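Local coordinates for Rab GTPase binding effector protein 1 (Homo sapiens, PDB 1TU3) that probably acts as an effector of Rab GTPases, through a helical coiled-coil segment that pairs with a second copy and packs against chains of another protein, at residues E32-Q35 with R36-K40; S42-L45 with Q46-E50; L58-I61 with R62-L65. All coordinates share one frame; numbering follows the deposited sequence.

How the contacts relate
Contacts 1 and 2 follow one another on helix 20-54, their centres about 15 Å apart, while contact 3 lies on the short helix 58-64 that comes after it in the chain. The turn between the two helices brings contact 3 back toward contact 2: their centres are about 14 Å apart and they touch, Gln48 NE2 lying 3.2 Å from Ile64 O. Contacts 1 and 3 stay separate, about 14 Å between nearest atoms. All three reach the second subunit, and contacts 1 and 2 also meet chains of another protein, so the long helix serves both the dimer and the partner, consistent with an effector coiled coil.

Contact 1 (E32-Q35 with R36-K40); sequences EQVQ and RDFVK
Two successive turns of the long helix 20-54 meet where Val34 and Phe38, one turn apart, lie side by side and point the same way. Val34 CG1 is 3.7 Å from Phe38 CD2 and approaches the ring at its edge, in plane. With chi1 at 174° the CG1 branch stands opposite the backbone N and beside the carbonyl carbon, which brings it next to Phe38. The backbone repeats the i to i+4 bonding of an alpha helix: Phe38 N donates to Val34 O at 3.1 Å, and Val39 N to Gln35 O at 2.9 Å, while Val39 CG2 closes to 3.1 Å on that same Gln35 O. The helix pairs with the same helix of the second subunit, where Val34 packs on Gln35, Phe38 on Ser42 and Val39 on Phe38; like-numbered partners in near register are consistent with a parallel coiled coil. On another flank Arg36 bends back along the helix at chi3 (-63°) and lays one guanidinium face over the preceding turn, with Glu32 O 3.3 Å above the plane and Gln33 CA also over that face. Its NH1 is 3.5 Å from Glu32 CB, but Glu32 OE1 stays 4.4 Å from Arg36 NH1, too far for a salt bridge; Glu32 OE2 instead bonds Ser31 OG of the second subunit. Gln35 NE2 is likewise taken by Ser31 O of the second subunit.

Contact 2 (S42-L45 with Q46-E50); sequences SQTL and QVQLE
Gln46 reaches back along its helix over the carbonyl of Ser42, one turn earlier. Its CB is 3.6 Å from Ser42 O, and CG, anti to its own carbonyl carbon (chi1 -69°), comes closer, to 3.4 Å from the same oxygen. The chain then runs on extended: CD is 3.7 Å from Ser42 O, and at the tip OE1 takes a hydrogen bond of 2.6 Å from a water that also donates to Ser42 OG at 2.8 Å. One water thus spans the two side chains and satisfies OE1, which Ser42 O, 3.5 Å away and itself an acceptor, cannot. The amide's other end, NE2, binds the backbone of a chain of another protein, so both ends of the group have partners and its rotation is probably fixed. Beneath it runs the regular hydrogen bonding of helix 20-54, one helix of the coiled-coil dimer, with Gln46 N held by Ser42 O at 2.9 Å and an N-H...O angle of 167°. Leu45 and Leu49 face the second subunit, both packing on its Leu49, while Leu49 N bonds Leu45 O at 2.8 Å. Ser42 OG is also bonded to Val39 O, and Gln48 OE1 to Lys69 NZ.

Contact 3 (L58-I61 with R62-L65); sequences LERI and RAIL
Packing of the guanidinium comes first: in Arg62 a kink about CG-CD (chi3 -64°) returns the group over the first turn of helix 58-64. One face of the guanidinium covers the backbone there, with Glu59 CA 3.7 Å above the plane, near the rim. NH2 comes to 3.4 Å from Glu59 CG, so it is the aliphatic part of the glutamate that is touched. The two side chains cross at a slant, carboxylate and guanidinium planes 33° apart; Glu59 OE1 remains 4.2 Å from Arg62 NH2, so the opposite charges are near without pairing, though they probably still attract. Among apolar contacts, Ile61 and Leu65 lie alongside one another and point the same way, with Ile61 CG2 4.1 Å from Leu65 CD1. In the backbone, the bonds of Arg62 N to Leu58 O and Ala63 N to Glu59 O are weak, the next two shorter: Ile64 N to Arg60 O measures 3.2 Å and Leu65 N to Ile61 O 2.9 Å. Ile64 CG1 lies 3.3 Å from Arg60 O. Asn66 ND2 adds a bond to Arg62 O. Ile64 and Leu65 face helix 20-54 of the same chain, Ile64 resting on Gln48, Arg51 and Ile52 and Leu65 on Ile52, while Leu58, Ile61 and Leu65 reach the second subunit, the first two packing on their own counterparts and Leu65 on its Leu49.

Contact 1 (E32-Q35 with R36-K40)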
ATOM      1  N   GLU G  32       9.324  -4.592 -11.883  1.00 53.29           N
ATOM      2  CA  GLU G  32       8.907  -5.709 -11.036  1.00 45.67           C
ATOM      3  C   GLU G  32       9.456  -5.541  -9.625  1.00 45.45           C
ATOM      4  O   GLU G  32       8.812  -5.892  -8.638  1.00 47.80           O
ATOM      5  CB  GLU G  32       9.407  -7.030 -11.617  1.00 58.02           C
ATOM      6  CG  GLU G  32       8.801  -7.408 -12.969  1.00 64.51           C
ATOM      7  CD  GLU G  32       7.461  -8.106 -12.846  1.00 70.63           C
ATOM      8  OE1 GLU G  32       7.444  -9.300 -12.467  1.00 75.26           O
ATOM      9  OE2 GLU G  32       6.426  -7.461 -13.126  1.00 77.73           O
ATOM     10  N   GLN G  33      10.650  -4.989  -9.528  1.00 40.03           N
ATOM     11  CA  GLN G  33      11.244  -4.786  -8.229  1.00 51.79           C
ATOM     12  C   GLN G  33      10.460  -3.723  -7.417  1.00 53.44           C
ATOM     13  O   GLN G  33      10.255  -3.880  -6.214  1.00 45.06           O
ATOM     14  CB  GLN G  33      12.695  -4.357  -8.405  1.00 48.94           C
ATOM     15  CG  GLN G  33      13.443  -4.226  -7.127  1.00 67.06           C
ATOM     16  CD  GLN G  33      14.796  -3.629  -7.361  1.00 74.86           C
ATOM     17  OE1 GLN G  33      15.483  -3.991  -8.324  1.00 86.02           O
ATOM     18  NE2 GLN G  33      15.202  -2.706  -6.484  1.00 78.18           N
ATOM     19  N   VAL G  34      10.029  -2.654  -8.082  1.00 44.71           N
ATOM     20  CA  VAL G  34       9.308  -1.586  -7.411  1.00 48.22           C
ATOM     21  C   VAL G  34       7.940  -2.143  -6.999  1.00 46.99           C
ATOM     22  O   VAL G  34       7.451  -1.912  -5.897  1.00 45.41           O
ATOM     23  CB  VAL G  34       9.125  -0.377  -8.352  1.00 39.15           C
ATOM     24  CG1 VAL G  34       8.232   0.694  -7.703  1.00 45.83           C
ATOM     25  CG2 VAL G  34      10.467   0.191  -8.677  1.00 33.48           C
ATOM     26  N   GLN G  35       7.356  -2.907  -7.906  1.00 38.57           N
ATOM     27  CA  GLN G  35       6.071  -3.494  -7.702  1.00 42.45           C
ATOM     28  C   GLN G  35       6.030  -4.267  -6.389  1.00 47.98           C
ATOM     29  O   GLN G  35       5.108  -4.106  -5.587  1.00 40.10           O
ATOM     30  CB  GLN G  35       5.786  -4.428  -8.840  1.00 38.01           C
ATOM     31  CG  GLN G  35       4.399  -4.929  -8.856  1.00 51.65           C
ATOM     32  CD  GLN G  35       4.229  -5.962  -9.925  1.00 51.32           C
ATOM     33  OE1 GLN G  35       4.549  -7.124  -9.724  1.00 48.42           O
ATOM     34  NE2 GLN G  35       3.752  -5.541 -11.081  1.00 43.17           N
ATOM     35  N   ARG G  36       7.031  -5.119  -6.195  1.00 47.81           N
ATOM     36  CA  ARG G  36       7.120  -5.968  -5.025  1.00 42.54           C
ATOM     37  C   ARG G  36       7.316  -5.188  -3.733  1.00 36.12           C
ATOM     38  O   ARG G  36       6.824  -5.595  -2.677  1.00 36.65           O
ATOM     39  CB  ARG G  36       8.255  -6.973  -5.189  1.00 37.14           C
ATOM     40  CG  ARG G  36       7.885  -8.101  -6.164  1.00 59.90           C
ATOM     41  CD  ARG G  36       8.858  -9.283  -6.065  1.00 60.84           C
ATOM     42  NE  ARG G  36      10.224  -8.917  -6.449  1.00 60.82           N
ATOM     43  CZ  ARG G  36      10.646  -8.791  -7.705  1.00 64.76           C
ATOM     44  NH1 ARG G  36       9.810  -9.006  -8.718  1.00 66.62           N
ATOM     45  NH2 ARG G  36      11.906  -8.444  -7.946  1.00 61.83           N
ATOM     46  N   ASP G  37       8.044  -4.074  -3.826  1.00 32.76           N
ATOM     47  CA  ASP G  37       8.235  -3.174  -2.701  1.00 31.85           C
ATOM     48  C   ASP G  37       6.871  -2.679  -2.241  1.00 38.50           C
ATOM     49  O   ASP G  37       6.589  -2.615  -1.050  1.00 38.91           O
ATOM     50  CB  ASP G  37       9.056  -1.940  -3.077  1.00 42.94           C
ATOM     51  CG  ASP G  37      10.568  -2.205  -3.185  1.00 51.68           C
ATOM     52  OD1 ASP G  37      11.109  -3.073  -2.462  1.00 48.08           O
ATOM     53  OD2 ASP G  37      11.216  -1.489  -3.983  1.00 45.17           O
ATOM     54  N   PHE G  38       6.037  -2.302  -3.202  1.00 36.85           N
ATOM     55  CA  PHE G  38       4.773  -1.685  -2.877  1.00 39.71           C
ATOM     56  C   PHE G  38       3.740  -2.728  -2.467  1.00 34.11           C
ATOM     57  O   PHE G  38       2.822  -2.421  -1.730  1.00 38.23           O
ATOM     58  CB  PHE G  38       4.278  -0.832  -4.049  1.00 34.24           C
ATOM     59  CG  PHE G  38       4.830   0.568  -4.047  1.00 39.58           C
ATOM     60  CD1 PHE G  38       4.296   1.554  -3.198  1.00 24.91           C
ATOM     61  CD2 PHE G  38       5.928   0.889  -4.853  1.00 27.85           C
ATOM     62  CE1 PHE G  38       4.858   2.842  -3.154  1.00 21.03           C
ATOM     63  CE2 PHE G  38       6.500   2.168  -4.814  1.00 26.82           C
ATOM     64  CZ  PHE G  38       5.972   3.146  -3.967  1.00 23.94           C
ATOM     65  N   VAL G  39       3.905  -3.956  -2.947  1.00 30.49           N
ATOM     66  CA  VAL G  39       3.084  -5.077  -2.495  1.00 35.21           C
ATOM     67  C   VAL G  39       3.400  -5.383  -1.033  1.00 35.77           C
ATOM     68  O   VAL G  39       2.493  -5.496  -0.209  1.00 33.64           O
ATOM     69  CB  VAL G  39       3.338  -6.366  -3.307  1.00 34.94           C
ATOM     70  CG1 VAL G  39       2.503  -7.527  -2.734  1.00 27.51           C
ATOM     71  CG2 VAL G  39       2.975  -6.150  -4.751  1.00 40.38           C
ATOM     72  N   LYS G  40       4.684  -5.516  -0.713  1.00 34.56           N
ATOM     73  CA  LYS G  40       5.077  -5.728   0.672  1.00 41.07           C
ATOM     74  C   LYS G  40       4.663  -4.545   1.557  1.00 40.90           C
ATOM     75  O   LYS G  40       4.185  -4.757   2.676  1.00 34.89           O
ATOM     76  CB  LYS G  40       6.585  -5.982   0.771  1.00 45.75           C
ATOM     77  CG  LYS G  40       7.029  -7.214  -0.013  1.00 47.38           C
ATOM     78  CD  LYS G  40       8.315  -7.830   0.516  1.00 57.76           C
ATOM     79  CE  LYS G  40       9.496  -6.888   0.382  1.00 66.71           C
ATOM     80  NZ  LYS G  40       9.781  -6.542  -1.036  1.00 68.77           N
TER

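Contact 2 (S42-L45 with Q46-E50)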
ATOM      1  N   SER G  42       2.046  -2.538   1.107  1.00 38.37           N
ATOM      2  CA  SER G  42       0.617  -2.550   1.377  1.00 41.32           C
ATOM      3  C   SER G  42       0.280  -3.685   2.356  1.00 36.06           C
ATOM      4  O   SER G  42      -0.491  -3.472   3.281  1.00 33.54           O
ATOM      5  CB  SER G  42      -0.199  -2.679   0.075  1.00 29.85           C
ATOM      6  OG  SER G  42       0.069  -3.910  -0.554  1.00 33.06           O
ATOM      7  N   GLN G  43       0.864  -4.874   2.160  1.00 33.02           N
ATOM      8  CA  GLN G  43       0.608  -5.972   3.084  1.00 38.46           C
ATOM      9  C   GLN G  43       0.895  -5.560   4.540  1.00 32.72           C
ATOM     10  O   GLN G  43       0.129  -5.879   5.431  1.00 33.58           O
ATOM     11  CB  GLN G  43       1.444  -7.202   2.739  1.00 26.91           C
ATOM     12  CG  GLN G  43       1.094  -7.849   1.440  1.00 44.41           C
ATOM     13  CD  GLN G  43       2.040  -8.998   1.091  1.00 43.13           C
ATOM     14  OE1 GLN G  43       3.265  -8.885   1.244  1.00 35.51           O
ATOM     15  NE2 GLN G  43       1.477 -10.103   0.611  1.00 38.64           N
ATOM     16  N   THR G  44       2.003  -4.865   4.751  1.00 35.80           N
ATOM     17  CA  THR G  44       2.383  -4.449   6.077  1.00 42.65           C
ATOM     18  C   THR G  44       1.371  -3.466   6.650  1.00 41.16           C
ATOM     19  O   THR G  44       0.965  -3.584   7.803  1.00 36.78           O
ATOM     20  CB  THR G  44       3.788  -3.833   6.058  1.00 48.93           C
ATOM     21  OG1 THR G  44       4.750  -4.889   5.944  1.00 56.78           O
ATOM     22  CG2 THR G  44       4.062  -3.030   7.338  1.00 55.03           C
ATOM     23  N   LEU G  45       0.958  -2.507   5.830  1.00 38.87           N
ATOM     24  CA  LEU G  45      -0.014  -1.519   6.262  1.00 35.69           C
ATOM     25  C   LEU G  45      -1.357  -2.148   6.609  1.00 37.91           C
ATOM     26  O   LEU G  45      -1.982  -1.782   7.609  1.00 34.80           O
ATOM     27  CB  LEU G  45      -0.207  -0.463   5.178  1.00 39.42           C
ATOM     28  CG  LEU G  45       1.011   0.382   4.845  1.00 41.57           C
ATOM     29  CD1 LEU G  45       0.710   1.226   3.607  1.00 35.48           C
ATOM     30  CD2 LEU G  45       1.365   1.256   6.050  1.00 38.23           C
ATOM     31  N   GLN G  46      -1.811  -3.082   5.779  1.00 35.32           N
ATOM     32  CA  GLN G  46      -3.076  -3.753   6.045  1.00 40.11           C
ATOM     33  C   GLN G  46      -3.065  -4.589   7.345  1.00 41.95           C
ATOM     34  O   GLN G  46      -4.020  -4.533   8.121  1.00 37.29           O
ATOM     35  CB  GLN G  46      -3.473  -4.625   4.844  1.00 31.87           C
ATOM     36  CG  GLN G  46      -3.860  -3.793   3.636  1.00 32.56           C
ATOM     37  CD  GLN G  46      -3.864  -4.561   2.325  1.00 32.97           C
ATOM     38  OE1 GLN G  46      -3.048  -5.483   2.111  1.00 41.62           O
ATOM     39  NE2 GLN G  46      -4.765  -4.185   1.435  1.00 38.37           N
ATOM     40  N   VAL G  47      -2.002  -5.358   7.571  1.00 35.38           N
ATOM     41  CA  VAL G  47      -1.857  -6.095   8.822  1.00 37.35           C
ATOM     42  C   VAL G  47      -1.946  -5.126  10.006  1.00 39.28           C
ATOM     43  O   VAL G  47      -2.601  -5.414  11.006  1.00 39.64           O
ATOM     44  CB  VAL G  47      -0.510  -6.868   8.888  1.00 39.37           C
ATOM     45  CG1 VAL G  47      -0.252  -7.422  10.326  1.00 28.61           C
ATOM     46  CG2 VAL G  47      -0.558  -8.025   7.898  1.00 34.75           C
ATOM     47  N   GLN G  48      -1.336  -3.954   9.855  1.00 43.90           N
ATOM     48  CA  GLN G  48      -1.374  -2.939  10.901  1.00 37.94           C
ATOM     49  C   GLN G  48      -2.760  -2.303  11.078  1.00 40.89           C
ATOM     50  O   GLN G  48      -3.187  -2.064  12.209  1.00 32.58           O
ATOM     51  CB  GLN G  48      -0.318  -1.870  10.624  1.00 44.84           C
ATOM     52  CG  GLN G  48       0.276  -1.244  11.875  1.00 62.99           C
ATOM     53  CD  GLN G  48       1.526  -0.418  11.585  1.00 76.33           C
ATOM     54  OE1 GLN G  48       2.426  -0.867  10.873  1.00 89.02           O
ATOM     55  NE2 GLN G  48       1.592   0.786  12.142  1.00 77.57           N
ATOM     56  N   LEU G  49      -3.483  -2.040   9.992  1.00 38.80           N
ATOM     57  CA  LEU G  49      -4.835  -1.490  10.152  1.00 37.28           C
ATOM     58  C   LEU G  49      -5.748  -2.506  10.828  1.00 38.04           C
ATOM     59  O   LEU G  49      -6.689  -2.149  11.529  1.00 37.28           O
ATOM     60  CB  LEU G  49      -5.467  -1.106   8.808  1.00 39.99           C
ATOM     61  CG  LEU G  49      -5.041   0.244   8.261  1.00 48.05           C
ATOM     62  CD1 LEU G  49      -5.704   0.433   6.914  1.00 64.08           C
ATOM     63  CD2 LEU G  49      -5.426   1.352   9.210  1.00 45.95           C
ATOM     64  N   GLU G  50      -5.480  -3.777  10.588  1.00 41.68           N
ATOM     65  CA  GLU G  50      -6.337  -4.815  11.090  1.00 41.74           C
ATOM     66  C   GLU G  50      -6.025  -4.998  12.576  1.00 42.03           C
ATOM     67  O   GLU G  50      -6.926  -4.989  13.390  1.00 42.29           O
ATOM     68  CB  GLU G  50      -6.094  -6.118  10.296  1.00 48.13           C
ATOM     69  CG  GLU G  50      -6.846  -7.335  10.823  1.00 57.78           C
ATOM     70  CD  GLU G  50      -8.336  -7.074  11.043  1.00 62.04           C
ATOM     71  OE1 GLU G  50      -8.923  -6.226  10.321  1.00 53.20           O
ATOM     72  OE2 GLU G  50      -8.914  -7.731  11.937  1.00 62.19           O
TER
HETATM   73  O   HOH W   1      -1.718  -6.074  -0.101  1.00 38.40           O

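Contact 3 (L58-I61 with R62-L65)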
ATOM      1  N   LEU G  58      -7.056   2.453  23.649  1.00 75.44           N
ATOM      2  CA  LEU G  58      -6.432   3.481  22.829  1.00 74.67           C
ATOM      3  C   LEU G  58      -4.909   3.446  22.992  1.00 74.99           C
ATOM      4  O   LEU G  58      -4.156   3.841  22.097  1.00 70.15           O
ATOM      5  CB  LEU G  58      -6.954   4.860  23.233  1.00 73.61           C
ATOM      6  CG  LEU G  58      -6.975   5.920  22.134  1.00 72.35           C
ATOM      7  CD1 LEU G  58      -8.321   5.875  21.414  1.00 74.23           C
ATOM      8  CD2 LEU G  58      -6.746   7.283  22.732  1.00 70.82           C
ATOM      9  N   GLU G  59      -4.459   2.964  24.145  1.00 77.34           N
ATOM     10  CA  GLU G  59      -3.033   2.836  24.399  1.00 78.16           C
ATOM     11  C   GLU G  59      -2.448   1.675  23.592  1.00 74.85           C
ATOM     12  O   GLU G  59      -1.276   1.704  23.205  1.00 72.55           O
ATOM     13  CB  GLU G  59      -2.790   2.611  25.892  1.00 84.90           C
ATOM     14  CG  GLU G  59      -1.351   2.772  26.320  1.00 92.52           C
ATOM     15  CD  GLU G  59      -1.172   2.520  27.803  1.00104.12           C
ATOM     16  OE1 GLU G  59      -1.900   3.152  28.601  1.00109.75           O
ATOM     17  OE2 GLU G  59      -0.305   1.692  28.170  1.00105.01           O
ATOM     18  N   ARG G  60      -3.268   0.656  23.344  1.00 66.30           N
ATOM     19  CA  ARG G  60      -2.869  -0.436  22.470  1.00 63.53           C
ATOM     20  C   ARG G  60      -2.646   0.072  21.039  1.00 62.72           C
ATOM     21  O   ARG G  60      -1.773  -0.407  20.319  1.00 60.44           O
ATOM     22  CB  ARG G  60      -3.933  -1.529  22.450  1.00 57.93           C
ATOM     23  CG  ARG G  60      -3.538  -2.764  21.610  1.00 80.66           C
ATOM     24  CD  ARG G  60      -2.530  -3.670  22.321  1.00 85.92           C
ATOM     25  NE  ARG G  60      -1.450  -2.915  22.961  1.00 88.39           N
ATOM     26  CZ  ARG G  60      -0.775  -3.323  24.038  1.00 90.65           C
ATOM     27  NH1 ARG G  60      -1.055  -4.493  24.613  1.00 81.05           N
ATOM     28  NH2 ARG G  60       0.165  -2.540  24.565  1.00 83.68           N
ATOM     29  N   ILE G  61      -3.441   1.045  20.626  1.00 60.36           N
ATOM     30  CA  ILE G  61      -3.366   1.515  19.260  1.00 63.49           C
ATOM     31  C   ILE G  61      -2.077   2.295  19.020  1.00 66.24           C
ATOM     32  O   ILE G  61      -1.443   2.143  17.964  1.00 59.55           O
ATOM     33  CB  ILE G  61      -4.586   2.363  18.933  1.00 60.41           C
ATOM     34  CG1 ILE G  61      -5.825   1.475  18.998  1.00 61.98           C
ATOM     35  CG2 ILE G  61      -4.453   2.970  17.552  1.00 63.56           C
ATOM     36  CD1 ILE G  61      -7.128   2.194  18.768  1.00 62.87           C
ATOM     37  N   ARG G  62      -1.674   3.101  20.005  1.00 63.71           N
ATOM     38  CA  ARG G  62      -0.433   3.861  19.897  1.00 59.26           C
ATOM     39  C   ARG G  62       0.767   2.940  19.744  1.00 59.43           C
ATOM     40  O   ARG G  62       1.717   3.268  19.032  1.00 63.24           O
ATOM     41  CB  ARG G  62      -0.211   4.751  21.116  1.00 64.02           C
ATOM     42  CG  ARG G  62      -1.035   6.042  21.160  1.00 71.10           C
ATOM     43  CD  ARG G  62      -0.456   7.027  22.211  1.00 81.65           C
ATOM     44  NE  ARG G  62      -0.527   6.531  23.594  1.00 74.55           N
ATOM     45  CZ  ARG G  62      -1.630   6.540  24.342  1.00 71.32           C
ATOM     46  NH1 ARG G  62      -2.772   7.019  23.861  1.00 67.05           N
ATOM     47  NH2 ARG G  62      -1.589   6.069  25.577  1.00 74.50           N
ATOM     48  N   ALA G  63       0.733   1.796  20.416  1.00 51.07           N
ATOM     49  CA  ALA G  63       1.854   0.863  20.346  1.00 54.04           C
ATOM     50  C   ALA G  63       1.930   0.249  18.954  1.00 49.96           C
ATOM     51  O   ALA G  63       3.008   0.138  18.376  1.00 49.27           O
ATOM     52  CB  ALA G  63       1.703  -0.240  21.394  1.00 56.76           C
ATOM     53  N   ILE G  64       0.777  -0.154  18.426  1.00 45.78           N
ATOM     54  CA  ILE G  64       0.710  -0.683  17.071  1.00 51.58           C
ATOM     55  C   ILE G  64       1.246   0.357  16.081  1.00 52.80           C
ATOM     56  O   ILE G  64       2.037   0.030  15.204  1.00 37.69           O
ATOM     57  CB  ILE G  64      -0.742  -1.039  16.678  1.00 55.77           C
ATOM     58  CG1 ILE G  64      -1.233  -2.194  17.565  1.00 57.38           C
ATOM     59  CG2 ILE G  64      -0.820  -1.378  15.167  1.00 47.01           C
ATOM     60  CD1 ILE G  64      -2.719  -2.491  17.462  1.00 46.09           C
ATOM     61  N   LEU G  65       0.817   1.608  16.238  1.00 51.98           N
ATOM     62  CA  LEU G  65       1.222   2.652  15.315  1.00 55.49           C
ATOM     63  C   LEU G  65       2.712   2.921  15.430  1.00 57.57           C
ATOM     64  O   LEU G  65       3.290   3.610  14.590  1.00 56.82           O
ATOM     65  CB  LEU G  65       0.430   3.940  15.572  1.00 53.41           C
ATOM     66  CG  LEU G  65      -0.991   4.019  14.985  1.00 52.33           C
ATOM     67  CD1 LEU G  65      -1.691   5.233  15.516  1.00 48.56           C
ATOM     68  CD2 LEU G  65      -0.951   4.077  13.477  1.00 44.92           C
TER